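Local atomic coordinates of dihydropteroate synthase (Mycobacterium smegmatis, PDB entry 6OMZ), a protein that probably catalyses the condensation of para-aminobenzoate with 6-hydroxymethyl-7,8-dihydropterin diphosphate to form 7,8-dihydropteroate, the folate precursor. Residues I97-D102 / A115-V120; G26-T31 / Q60-G65; L145-S150 / A167-E172. The protein carries 1 engineered substitution. All coordinates share one frame; numbering follows the deposited sequence.

From the N terminus, interaction 2 closes first: strand 23-29 leaves through helices 30-35 and 44-56, and residues 60-65 return to lie beside 26-31. Interaction 1 follows, closing the short loop in which helix 106-114 joins strand 98-102 to strand 119-122. Interaction 3 comes last, where the chain beyond strand 143-146 meets helix 165-182. The three closures run in series, with no nesting or crossing. Interactions 1 and 2 touch because strands 61-65 and 98-102 are neighbours in the parallel sheet, and Ser100 OG bonds to Asp63 OD1. Interaction 3 lies across the chain's centre from interaction 2; it and interaction 1 both reach the bound pterin, through Met146 and Asp102.

Interaction 1 (I97-D102 / A115-V120); sequences ITISID and AGAHIV. With PMM (pterin-6-yl-methyl-monophosphate), chain D; EDO (1,2-ethanediol), chain L.
His118, whose backbone N is bonded to Ile99 O, has Gly116 O and a water over one face of its imidazole, each offset toward the rim. A second water lies in the ring plane at the edge, 2.9 Å from His118 ND1, and also bonds to Thr98 OG1, so the two side chains are linked through solvent. The first water donates to Ile97 O and Gly116 O and accepts from Ile99 N, so it bridges the two backbones. Gly116 itself ends helix 106-114 in a Schellman motif.

Beyond this point the backbones pair directly. Ile99 O takes two donors, His118 N at 2.8 Å in the carbonyl plane and Ile119 N at 3.2 Å, the latter tilted and less straight (137° at the hydrogen). Ile101 N then reaches Ile119 O at 2.9 Å, giving parallel pairing. On one face Ser100 CB meets Ile119 CB at 3.7 Å, while Ile119 CD1 approaches Thr98 CG2. On the other, Ile101 CG2 lies between the backbone N and carbonyl carbon and meets Val120 CG2 at 3.9 Å; helices 78-93 and 106-114 pack against that side.

This is one beta-alpha-beta unit of the TIM barrel. Asp102, with CG anti to its backbone N (chi1 -176°), brings OD2 to 2.8 Å from pterin N8. The face of Ile101 and Val120 is hydrocarbon against the helices; that of Ser100 and Ile119 is mixed, with Ser100 OG bonded to Asp63. Asp102 OD2 and Asp63 OD2 lie close together, and Arg269, salt-bridged to both, would be expected to ease their repulsion.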
loop_
_atom_site.group_PDB
_atom_site.type_symbol
_atom_site.label_atom_id
_atom_site.label_comp_id
_atom_site.label_asym_id
_atom_site.label_seq_id
_atom_site.Cartn_x
_atom_site.Cartn_y
_atom_site.Cartn_z
ATOM N N ILE A 97 -15.844 -0.548 -9.208
ATOM C CA ILE A 97 -14.911 -0.349 -8.102
ATOM C C ILE A 97 -13.596 0.192 -8.638
ATOM O O ILE A 97 -13.119 -0.236 -9.695
ATOM C CB ILE A 97 -14.714 -1.675 -7.347
ATOM C CG1 ILE A 97 -16.044 -2.099 -6.711
ATOM C CG2 ILE A 97 -13.587 -1.567 -6.301
ATOM C CD1 ILE A 97 -16.071 -3.504 -6.172
ATOM N N THR A 98 -13.001 1.142 -7.909
ATOM C CA THR A 98 -11.667 1.630 -8.241
ATOM C C THR A 98 -10.618 0.678 -7.689
ATOM O O THR A 98 -10.609 0.386 -6.487
ATOM C CB THR A 98 -11.438 3.024 -7.656
ATOM O OG1 THR A 98 -12.422 3.928 -8.168
ATOM C CG2 THR A 98 -10.040 3.515 -8.011
ATOM N N ILE A 99 -9.713 0.230 -8.553
ATOM C CA ILE A 99 -8.833 -0.893 -8.252
ATOM C C ILE A 99 -7.393 -0.489 -8.510
ATOM O O ILE A 99 -7.074 0.032 -9.584
ATOM C CB ILE A 99 -9.188 -2.125 -9.104
ATOM C CG1 ILE A 99 -10.595 -2.620 -8.757
ATOM C CG2 ILE A 99 -8.145 -3.241 -8.903
ATOM C CD1 ILE A 99 -11.170 -3.510 -9.816
ATOM N N SER A 100 -6.519 -0.748 -7.542
ATOM C CA SER A 100 -5.086 -0.642 -7.770
ATOM C C SER A 100 -4.491 -2.039 -7.857
ATOM O O SER A 100 -4.934 -2.955 -7.151
ATOM C CB SER A 100 -4.397 0.167 -6.671
ATOM O OG SER A 100 -4.614 -0.388 -5.397
ATOM N N ILE A 101 -3.504 -2.204 -8.740
ATOM C CA ILE A 101 -2.742 -3.444 -8.869
ATOM C C ILE A 101 -1.423 -3.290 -8.106
ATOM O O ILE A 101 -0.614 -2.402 -8.408
ATOM C CB ILE A 101 -2.493 -3.811 -10.345
ATOM C CG1 ILE A 101 -1.516 -5.004 -10.461
ATOM C CG2 ILE A 101 -1.972 -2.609 -11.155
ATOM C CD1 ILE A 101 -2.112 -6.351 -9.958
ATOM N N ASP A 102 -1.213 -4.147 -7.107
ATOM C CA ASP A 102 0.001 -4.160 -6.291
ATOM C C ASP A 102 0.984 -5.096 -6.989
ATOM O O ASP A 102 0.946 -6.315 -6.812
ATOM C CB ASP A 102 -0.329 -4.617 -4.870
ATOM C CG ASP A 102 0.862 -4.561 -3.920
ATOM O OD1 ASP A 102 2.035 -4.507 -4.364
ATOM O OD2 ASP A 102 0.612 -4.569 -2.697
ATOM N N ALA A 115 -7.418 -5.469 -17.473
ATOM C CA ALA A 115 -8.537 -6.090 -16.777
ATOM C C ALA A 115 -9.415 -5.095 -16.031
ATOM O O ALA A 115 -10.464 -5.498 -15.516
ATOM C CB ALA A 115 -8.035 -7.141 -15.783
ATOM N N GLY A 116 -9.008 -3.832 -15.928
ATOM C CA GLY A 116 -9.849 -2.809 -15.328
ATOM C C GLY A 116 -9.248 -2.084 -14.142
ATOM O O GLY A 116 -9.924 -1.216 -13.572
ATOM N N ALA A 117 -8.024 -2.400 -13.724
ATOM C CA ALA A 117 -7.373 -1.629 -12.681
ATOM C C ALA A 117 -7.143 -0.205 -13.173
ATOM O O ALA A 117 -6.929 0.033 -14.362
ATOM C CB ALA A 117 -6.040 -2.261 -12.284
ATOM N N HIS A 118 -7.203 0.747 -12.249
ATOM C CA HIS A 118 -7.044 2.158 -12.591
ATOM C C HIS A 118 -5.881 2.839 -11.888
ATOM O O HIS A 118 -5.671 4.037 -12.105
ATOM C CB HIS A 118 -8.331 2.935 -12.286
ATOM C CG HIS A 118 -9.407 2.745 -13.311
ATOM N ND1 HIS A 118 -10.726 3.071 -13.075
ATOM C CD2 HIS A 118 -9.358 2.270 -14.578
ATOM C CE1 HIS A 118 -11.444 2.799 -14.151
ATOM N NE2 HIS A 118 -10.638 2.311 -15.077
ATOM N N ILE A 119 -5.149 2.128 -11.031
ATOM C CA ILE A 119 -3.977 2.643 -10.331
ATOM C C ILE A 119 -2.952 1.515 -10.294
ATOM O O ILE A 119 -3.318 0.348 -10.161
ATOM C CB ILE A 119 -4.332 3.076 -8.884
ATOM C CG1 ILE A 119 -5.394 4.182 -8.852
ATOM C CG2 ILE A 119 -3.085 3.495 -8.089
ATOM C CD1 ILE A 119 -5.975 4.336 -7.447
ATOM N N VAL A 120 -1.665 1.853 -10.385
ATOM C CA VAL A 120 -0.582 0.880 -10.235
ATOM C C VAL A 120 0.151 1.183 -8.936
ATOM O O VAL A 120 0.594 2.318 -8.722
ATOM C CB VAL A 120 0.399 0.913 -11.422
ATOM C CG1 VAL A 120 1.566 -0.069 -11.167
ATOM C CG2 VAL A 120 -0.320 0.558 -12.706
HETATM N N5 PMM D . 2.873 -3.037 2.085
HETATM C C6 PMM D . 2.769 -4.251 1.512
HETATM C C7 PMM D . 2.382 -4.377 0.189
HETATM N N8 PMM D . 2.116 -3.347 -0.623
HETATM N N1 PMM D . 2.028 -1.099 -0.910
HETATM C C2 PMM D . 2.180 0.135 -0.436
HETATM N N2 PMM D . 2.023 1.181 -1.253
HETATM N N3 PMM D . 2.525 0.400 0.859
HETATM C C4 PMM D . 2.768 -0.555 1.823
HETATM O O4 PMM D . 3.049 -0.234 2.973
HETATM C C4A PMM D . 2.633 -1.945 1.340
HETATM C C8A PMM D . 2.252 -2.146 -0.044
HETATM C C9 PMM D . 3.199 -5.429 2.336
HETATM O O10 PMM D . 2.251 -5.645 3.414
HETATM P PA PMM D . 0.951 -6.630 3.408
HETATM O O1P PMM D . 0.306 -6.423 4.730
HETATM O O2P PMM D . 0.027 -6.231 2.257
HETATM O O3P PMM D . 1.431 -8.060 3.199
HETATM C C1 EDO L . -14.987 1.443 -4.491
HETATM O O1 EDO L . -14.095 1.970 -5.479
HETATM C C2 EDO L . -16.060 2.487 -4.208
HETATM O O2 EDO L . -16.594 2.922 -5.462
HETATM O O HOH W 1 -10.657 0.315 -11.339
HETATM O O HOH W 2 -11.767 4.750 -10.965
#

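Interaction 2 (G26-T31 / Q60-G65); sequences GVVNVT and QIIDVG. With EDO (1,2-ethanediol), chain L.
Val28 and Ile62 meet through their CG2 methyls, 3.7 Å apart, and Val30 CG2 comes to 4.0 Å from Val64 CG1 further along. Gly26 pairs with Ile62, whose CD1 lies 4.0 Å from Gly26 O. At the far end Asn29 lays its amide close against the backbone of Gly65, with Asn29 CG 3.5 Å from Gly65 O and Asn29 ND2 3.7 Å from Gly65 C.

A ladder of five backbone bonds holds these groups in register, from Gly26 N to Ile61 O up to Val30 N to Gly65 O. The last, 2.8 Å long, ties the first turn of helix 30-35 to the end of strand 61-65.

Further out, helices 44-56 and 78-93 cover the face of Val28, Ile62 and Val64. Asn29, CG anti to its backbone N (chi1 -170°), caps Gln32 N with OD1 and gives ND2 to Glu67 O. Asp63, on the other face, is held by Ser100 and by a salt bridge to Arg269, which itself binds the pterin phosphate ligand. These are adjacent parallel strands of the TIM barrel of this pterin-binding family, linked through helix, with Asp63 facing residues of the pterin pocket.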
loop_
_atom_site.group_PDB
_atom_site.type_symbol
_atom_site.label_atom_id
_atom_site.label_comp_id
_atom_site.label_asym_id
_atom_site.label_seq_id
_atom_site.Cartn_x
_atom_site.Cartn_y
_atom_site.Cartn_z
ATOM N N GLY A 26 -8.427 -0.768 0.738
ATOM C CA GLY A 26 -8.493 -2.111 1.315
ATOM C C GLY A 26 -7.748 -3.145 0.475
ATOM O O GLY A 26 -7.833 -3.150 -0.751
ATOM N N VAL A 27 -7.041 -4.042 1.160
ATOM C CA VAL A 27 -6.121 -4.986 0.521
ATOM C C VAL A 27 -6.839 -6.300 0.234
ATOM O O VAL A 27 -7.444 -6.895 1.131
ATOM C CB VAL A 27 -4.894 -5.240 1.413
ATOM C CG1 VAL A 27 -4.005 -6.351 0.817
ATOM C CG2 VAL A 27 -4.085 -3.982 1.578
ATOM N N VAL A 28 -6.737 -6.772 -1.008
ATOM C CA VAL A 28 -7.148 -8.122 -1.389
ATOM C C VAL A 28 -5.940 -8.772 -2.055
ATOM O O VAL A 28 -5.571 -8.400 -3.175
ATOM C CB VAL A 28 -8.362 -8.127 -2.330
ATOM C CG1 VAL A 28 -8.684 -9.552 -2.801
ATOM C CG2 VAL A 28 -9.583 -7.502 -1.644
ATOM N N ASN A 29 -5.301 -9.714 -1.367
ATOM C CA ASN A 29 -4.228 -10.496 -1.973
ATOM C C ASN A 29 -4.803 -11.861 -2.330
ATOM O O ASN A 29 -5.209 -12.624 -1.446
ATOM C CB ASN A 29 -3.014 -10.621 -1.056
ATOM C CG ASN A 29 -1.823 -11.229 -1.774
ATOM O OD1 ASN A 29 -1.820 -12.421 -2.081
ATOM N ND2 ASN A 29 -0.816 -10.411 -2.065
ATOM N N VAL A 30 -4.869 -12.141 -3.635
ATOM C CA VAL A 30 -5.544 -13.337 -4.128
ATOM C C VAL A 30 -4.828 -14.579 -3.645
ATOM O O VAL A 30 -5.459 -15.591 -3.322
ATOM C CB VAL A 30 -5.627 -13.315 -5.664
ATOM C CG1 VAL A 30 -6.396 -14.543 -6.165
ATOM C CG2 VAL A 30 -6.289 -12.035 -6.128
ATOM N N THR A 31 -3.496 -14.524 -3.596
ATOM C CA THR A 31 -2.728 -15.679 -3.162
ATOM C C THR A 31 -2.948 -15.939 -1.679
ATOM O O THR A 31 -3.186 -17.083 -1.263
ATOM C CB THR A 31 -1.246 -15.462 -3.471
ATOM O OG1 THR A 31 -1.049 -15.505 -4.894
ATOM C CG2 THR A 31 -0.399 -16.537 -2.813
ATOM N N GLN A 60 -12.603 3.055 -0.426
ATOM C CA GLN A 60 -12.655 3.777 -1.697
ATOM C C GLN A 60 -11.892 3.062 -2.807
ATOM O O GLN A 60 -12.243 3.190 -3.985
ATOM C CB GLN A 60 -12.063 5.184 -1.536
ATOM C CG GLN A 60 -12.974 6.200 -0.876
ATOM C CD GLN A 60 -13.220 5.918 0.580
ATOM O OE1 GLN A 60 -12.283 5.785 1.369
ATOM N NE2 GLN A 60 -14.493 5.824 0.954
ATOM N N ILE A 61 -10.836 2.342 -2.461
ATOM C CA ILE A 61 -9.965 1.694 -3.432
ATOM C C ILE A 61 -9.715 0.276 -2.952
ATOM O O ILE A 61 -9.507 0.057 -1.755
ATOM C CB ILE A 61 -8.625 2.446 -3.587
ATOM C CG1 ILE A 61 -8.859 3.887 -4.047
ATOM C CG2 ILE A 61 -7.682 1.690 -4.553
ATOM C CD1 ILE A 61 -7.635 4.778 -3.935
ATOM N N ILE A 62 -9.743 -0.686 -3.869
ATOM C CA ILE A 62 -9.346 -2.060 -3.553
ATOM C C ILE A 62 -7.993 -2.311 -4.205
ATOM O O ILE A 62 -7.861 -2.196 -5.426
ATOM C CB ILE A 62 -10.379 -3.091 -4.024
ATOM C CG1 ILE A 62 -11.732 -2.865 -3.321
ATOM C CG2 ILE A 62 -9.855 -4.489 -3.744
ATOM C CD1 ILE A 62 -11.655 -2.903 -1.787
ATOM N N ASP A 63 -6.993 -2.642 -3.385
ATOM C CA ASP A 63 -5.634 -2.919 -3.840
ATOM C C ASP A 63 -5.493 -4.434 -4.005
ATOM O O ASP A 63 -5.442 -5.164 -3.012
ATOM C CB ASP A 63 -4.623 -2.364 -2.833
ATOM C CG ASP A 63 -3.171 -2.523 -3.291
ATOM O OD1 ASP A 63 -2.851 -2.161 -4.442
ATOM O OD2 ASP A 63 -2.342 -2.988 -2.485
ATOM N N VAL A 64 -5.432 -4.906 -5.252
ATOM C CA VAL A 64 -5.388 -6.337 -5.548
ATOM C C VAL A 64 -3.939 -6.745 -5.796
ATOM O O VAL A 64 -3.229 -6.088 -6.570
ATOM C CB VAL A 64 -6.287 -6.676 -6.750
ATOM C CG1 VAL A 64 -6.162 -8.159 -7.136
ATOM C CG2 VAL A 64 -7.760 -6.320 -6.427
ATOM N N GLY A 65 -3.495 -7.818 -5.134
ATOM C CA GLY A 65 -2.137 -8.318 -5.316
ATOM C C GLY A 65 -2.108 -9.829 -5.464
ATOM O O GLY A 65 -2.995 -10.537 -4.986
HETATM C C1 EDO L . -14.987 1.443 -4.491
HETATM O O1 EDO L . -14.095 1.970 -5.479
HETATM C C2 EDO L . -16.060 2.487 -4.208
HETATM O O2 EDO L . -16.594 2.922 -5.462
#

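Interaction 3 (L145-S150 / A167-E172); sequences LMHWRS and AEVRTE. With PMM (pterin-6-yl-methyl-monophosphate), chain D; EDO (1,2-ethanediol), chain K; DMS (dimethyl sulfoxide), chain C.
Glu172 reaches from its helix to both His147 and Arg149. Its CB sits in the plane of the His147 ring, at the edge, with Glu172 CB 3.7 Å from His147 CD2. The chain then bends at chi2 (146°), which swings the carboxylate past the ring toward Arg149, and Glu172 CD faces Arg149 NH2. OE1 takes two donors from opposite faces of the carboxylate plane: His147 NE2 at 2.8 Å, well above that plane, and Arg149 NE at 3.1 Å, on the syn side and exactly in the guanidinium plane. OE2 receives Arg149 NH2 at 2.7 Å through its syn lone pair. Arginine thus grips this carboxylate side-on, with the two planes 50° apart.

The same NH2 also donates to Glu168 OE1 at 2.7 Å in an almost straight bond (178°), using that oxygen's anti lone pair; here guanidinium and carboxylate are nearly coplanar. One arginine is therefore shared by two acids a helical turn apart. This network pins the loop after strand 143-146 to helix 165-182, the next helix of the TIM barrel, at the end of the strands where the ligand binds: Met146 SD lies 3.5 Å from pterin N3.

Val169 closes over the His147 ring, its CG2 3.7 Å from the ring centroid and nearly on the normal, a CH-pi contact. With NE2 given to Glu172 and ND1 bonded to Lys200 NZ, both ring nitrogens have partners, and the imidazole's rotation is fixed. Glu168 OE2 turns back to Asp164 N near the start of the helix, and a water donates to Glu168 OE1 at 2.8 Å.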
loop_
_atom_site.group_PDB
_atom_site.type_symbol
_atom_site.label_atom_id
_atom_site.label_comp_id
_atom_site.label_asym_id
_atom_site.label_seq_id
_atom_site.Cartn_x
_atom_site.Cartn_y
_atom_site.Cartn_z
ATOM N N LEU A 145 4.459 5.283 -5.954
ATOM C CA LEU A 145 5.872 4.949 -5.804
ATOM C C LEU A 145 6.175 4.754 -4.321
ATOM O O LEU A 145 6.235 5.726 -3.566
ATOM C CB LEU A 145 6.750 6.057 -6.387
ATOM C CG LEU A 145 6.504 6.416 -7.855
ATOM C CD1 LEU A 145 7.144 7.756 -8.182
ATOM C CD2 LEU A 145 7.060 5.319 -8.762
ATOM N N MET A 146 6.384 3.507 -3.903
ATOM C CA MET A 146 6.744 3.227 -2.520
ATOM C C MET A 146 8.256 3.240 -2.339
ATOM O O MET A 146 9.009 2.836 -3.228
ATOM C CB MET A 146 6.198 1.870 -2.072
ATOM C CG MET A 146 6.047 1.762 -0.560
ATOM S SD MET A 146 5.877 0.049 0.013
ATOM C CE MET A 146 7.587 -0.491 -0.141
ATOM N N HIS A 147 8.697 3.691 -1.169
ATOM C CA HIS A 147 10.125 3.748 -0.868
ATOM C C HIS A 147 10.613 2.409 -0.327
ATOM O O HIS A 147 10.151 1.949 0.721
ATOM C CB HIS A 147 10.456 4.832 0.151
ATOM C CG HIS A 147 11.922 4.934 0.415
ATOM N ND1 HIS A 147 12.575 4.117 1.312
ATOM C CD2 HIS A 147 12.876 5.713 -0.153
ATOM C CE1 HIS A 147 13.864 4.402 1.303
ATOM N NE2 HIS A 147 14.075 5.369 0.425
ATOM N N TRP A 148 11.603 1.827 -0.991
ATOM C CA TRP A 148 12.216 0.604 -0.480
ATOM C C TRP A 148 13.641 0.577 -1.010
ATOM O O TRP A 148 13.844 0.319 -2.199
ATOM C CB TRP A 148 11.431 -0.624 -0.928
ATOM C CG TRP A 148 11.970 -1.938 -0.441
ATOM C CD1 TRP A 148 13.031 -2.142 0.404
ATOM C CD2 TRP A 148 11.460 -3.231 -0.762
ATOM N NE1 TRP A 148 13.209 -3.485 0.622
ATOM C CE2 TRP A 148 12.263 -4.178 -0.087
ATOM C CE3 TRP A 148 10.398 -3.687 -1.559
ATOM C CZ2 TRP A 148 12.033 -5.558 -0.176
ATOM C CZ3 TRP A 148 10.179 -5.060 -1.659
ATOM C CH2 TRP A 148 10.993 -5.977 -0.968
ATOM N N ARG A 149 14.621 0.853 -0.154
ATOM C CA ARG A 149 16.011 0.874 -0.599
ATOM C C ARG A 149 16.534 -0.550 -0.500
ATOM O O ARG A 149 16.658 -1.102 0.598
ATOM C CB ARG A 149 16.865 1.839 0.219
ATOM C CG ARG A 149 18.259 2.022 -0.409
ATOM C CD ARG A 149 19.223 2.778 0.502
ATOM N NE ARG A 149 18.813 4.163 0.724
ATOM C CZ ARG A 149 19.359 4.950 1.646
ATOM N NH1 ARG A 149 20.332 4.485 2.420
ATOM N NH2 ARG A 149 18.936 6.197 1.797
ATOM N N SER A 150 16.831 -1.146 -1.654
ATOM C CA SER A 150 17.088 -2.565 -1.761
ATOM C C SER A 150 18.220 -2.772 -2.773
ATOM O O SER A 150 18.013 -3.239 -3.891
ATOM C CB SER A 150 15.817 -3.313 -2.166
ATOM O OG SER A 150 15.972 -4.711 -2.015
ATOM N N ALA A 167 14.979 12.494 5.859
ATOM C CA ALA A 167 15.415 13.263 4.701
ATOM C C ALA A 167 15.731 12.357 3.523
ATOM O O ALA A 167 15.498 12.732 2.367
ATOM C CB ALA A 167 16.639 14.115 5.054
ATOM N N GLU A 168 16.272 11.165 3.791
ATOM C CA GLU A 168 16.699 10.301 2.698
ATOM C C GLU A 168 15.505 9.664 2.008
ATOM O O GLU A 168 15.501 9.517 0.782
ATOM C CB GLU A 168 17.673 9.240 3.209
ATOM C CG GLU A 168 18.992 9.872 3.676
ATOM C CD GLU A 168 20.013 8.862 4.192
ATOM O OE1 GLU A 168 20.079 7.740 3.648
ATOM O OE2 GLU A 168 20.744 9.201 5.149
ATOM N N VAL A 169 14.494 9.264 2.778
ATOM C CA VAL A 169 13.277 8.736 2.169
ATOM C C VAL A 169 12.639 9.793 1.275
ATOM O O VAL A 169 12.265 9.513 0.132
ATOM C CB VAL A 169 12.303 8.230 3.247
ATOM C CG1 VAL A 169 10.907 8.050 2.658
ATOM C CG2 VAL A 169 12.806 6.877 3.800
ATOM N N ARG A 170 12.521 11.027 1.783
ATOM C CA ARG A 170 11.992 12.125 0.975
ATOM C C ARG A 170 12.820 12.336 -0.292
ATOM O O ARG A 170 12.275 12.402 -1.401
ATOM C CB ARG A 170 11.936 13.412 1.799
ATOM C CG ARG A 170 11.493 14.638 0.993
ATOM C CD ARG A 170 11.544 15.923 1.810
ATOM N NE ARG A 170 11.092 17.073 1.021
ATOM C CZ ARG A 170 11.852 17.722 0.144
ATOM N NH1 ARG A 170 13.109 17.337 -0.060
ATOM N NH2 ARG A 170 11.357 18.752 -0.533
ATOM N N THR A 171 14.145 12.433 -0.152
ATOM C CA THR A 171 15.003 12.633 -1.322
ATOM C C THR A 171 14.809 11.529 -2.354
ATOM O O THR A 171 14.701 11.801 -3.557
ATOM C CB THR A 171 16.472 12.706 -0.894
ATOM O OG1 THR A 171 16.657 13.840 -0.044
ATOM C CG2 THR A 171 17.396 12.829 -2.108
ATOM N N GLU A 172 14.747 10.277 -1.907
ATOM C CA GLU A 172 14.684 9.179 -2.863
ATOM C C GLU A 172 13.306 9.070 -3.493
ATOM O O GLU A 172 13.193 8.748 -4.683
ATOM C CB GLU A 172 15.092 7.875 -2.186
ATOM C CG GLU A 172 16.604 7.682 -2.234
ATOM C CD GLU A 172 17.170 6.980 -1.025
ATOM O OE1 GLU A 172 16.643 5.923 -0.632
ATOM O OE2 GLU A 172 18.166 7.491 -0.468
HETATM N N5 PMM D . 2.873 -3.037 2.085
HETATM C C6 PMM D . 2.769 -4.251 1.512
HETATM C C7 PMM D . 2.382 -4.377 0.189
HETATM N N8 PMM D . 2.116 -3.347 -0.623
HETATM N N1 PMM D . 2.028 -1.099 -0.910
HETATM C C2 PMM D . 2.180 0.135 -0.436
HETATM N N2 PMM D . 2.023 1.181 -1.253
HETATM N N3 PMM D . 2.525 0.400 0.859
HETATM C C4 PMM D . 2.768 -0.555 1.823
HETATM O O4 PMM D . 3.049 -0.234 2.973
HETATM C C4A PMM D . 2.633 -1.945 1.340
HETATM C C8A PMM D . 2.252 -2.146 -0.044
HETATM C C9 PMM D . 3.199 -5.429 2.336
HETATM O O10 PMM D . 2.251 -5.645 3.414
HETATM P PA PMM D . 0.951 -6.630 3.408
HETATM O O1P PMM D . 0.306 -6.423 4.730
HETATM O O2P PMM D . 0.027 -6.231 2.257
HETATM O O3P PMM D . 1.431 -8.060 3.199
HETATM C C1 EDO K . 11.832 3.835 -4.632
HETATM O O1 EDO K . 11.657 2.627 -3.876
HETATM C C2 EDO K . 12.800 4.754 -3.897
HETATM O O2 EDO K . 14.016 4.046 -3.626
HETATM S S DMS C . 12.830 -4.212 -4.767
HETATM O O DMS C . 13.372 -4.907 -3.560
HETATM C C1 DMS C . 14.147 -3.208 -5.508
HETATM C C2 DMS C . 12.643 -5.441 -6.088
HETATM O O HOH W 3 22.636 6.665 3.573
#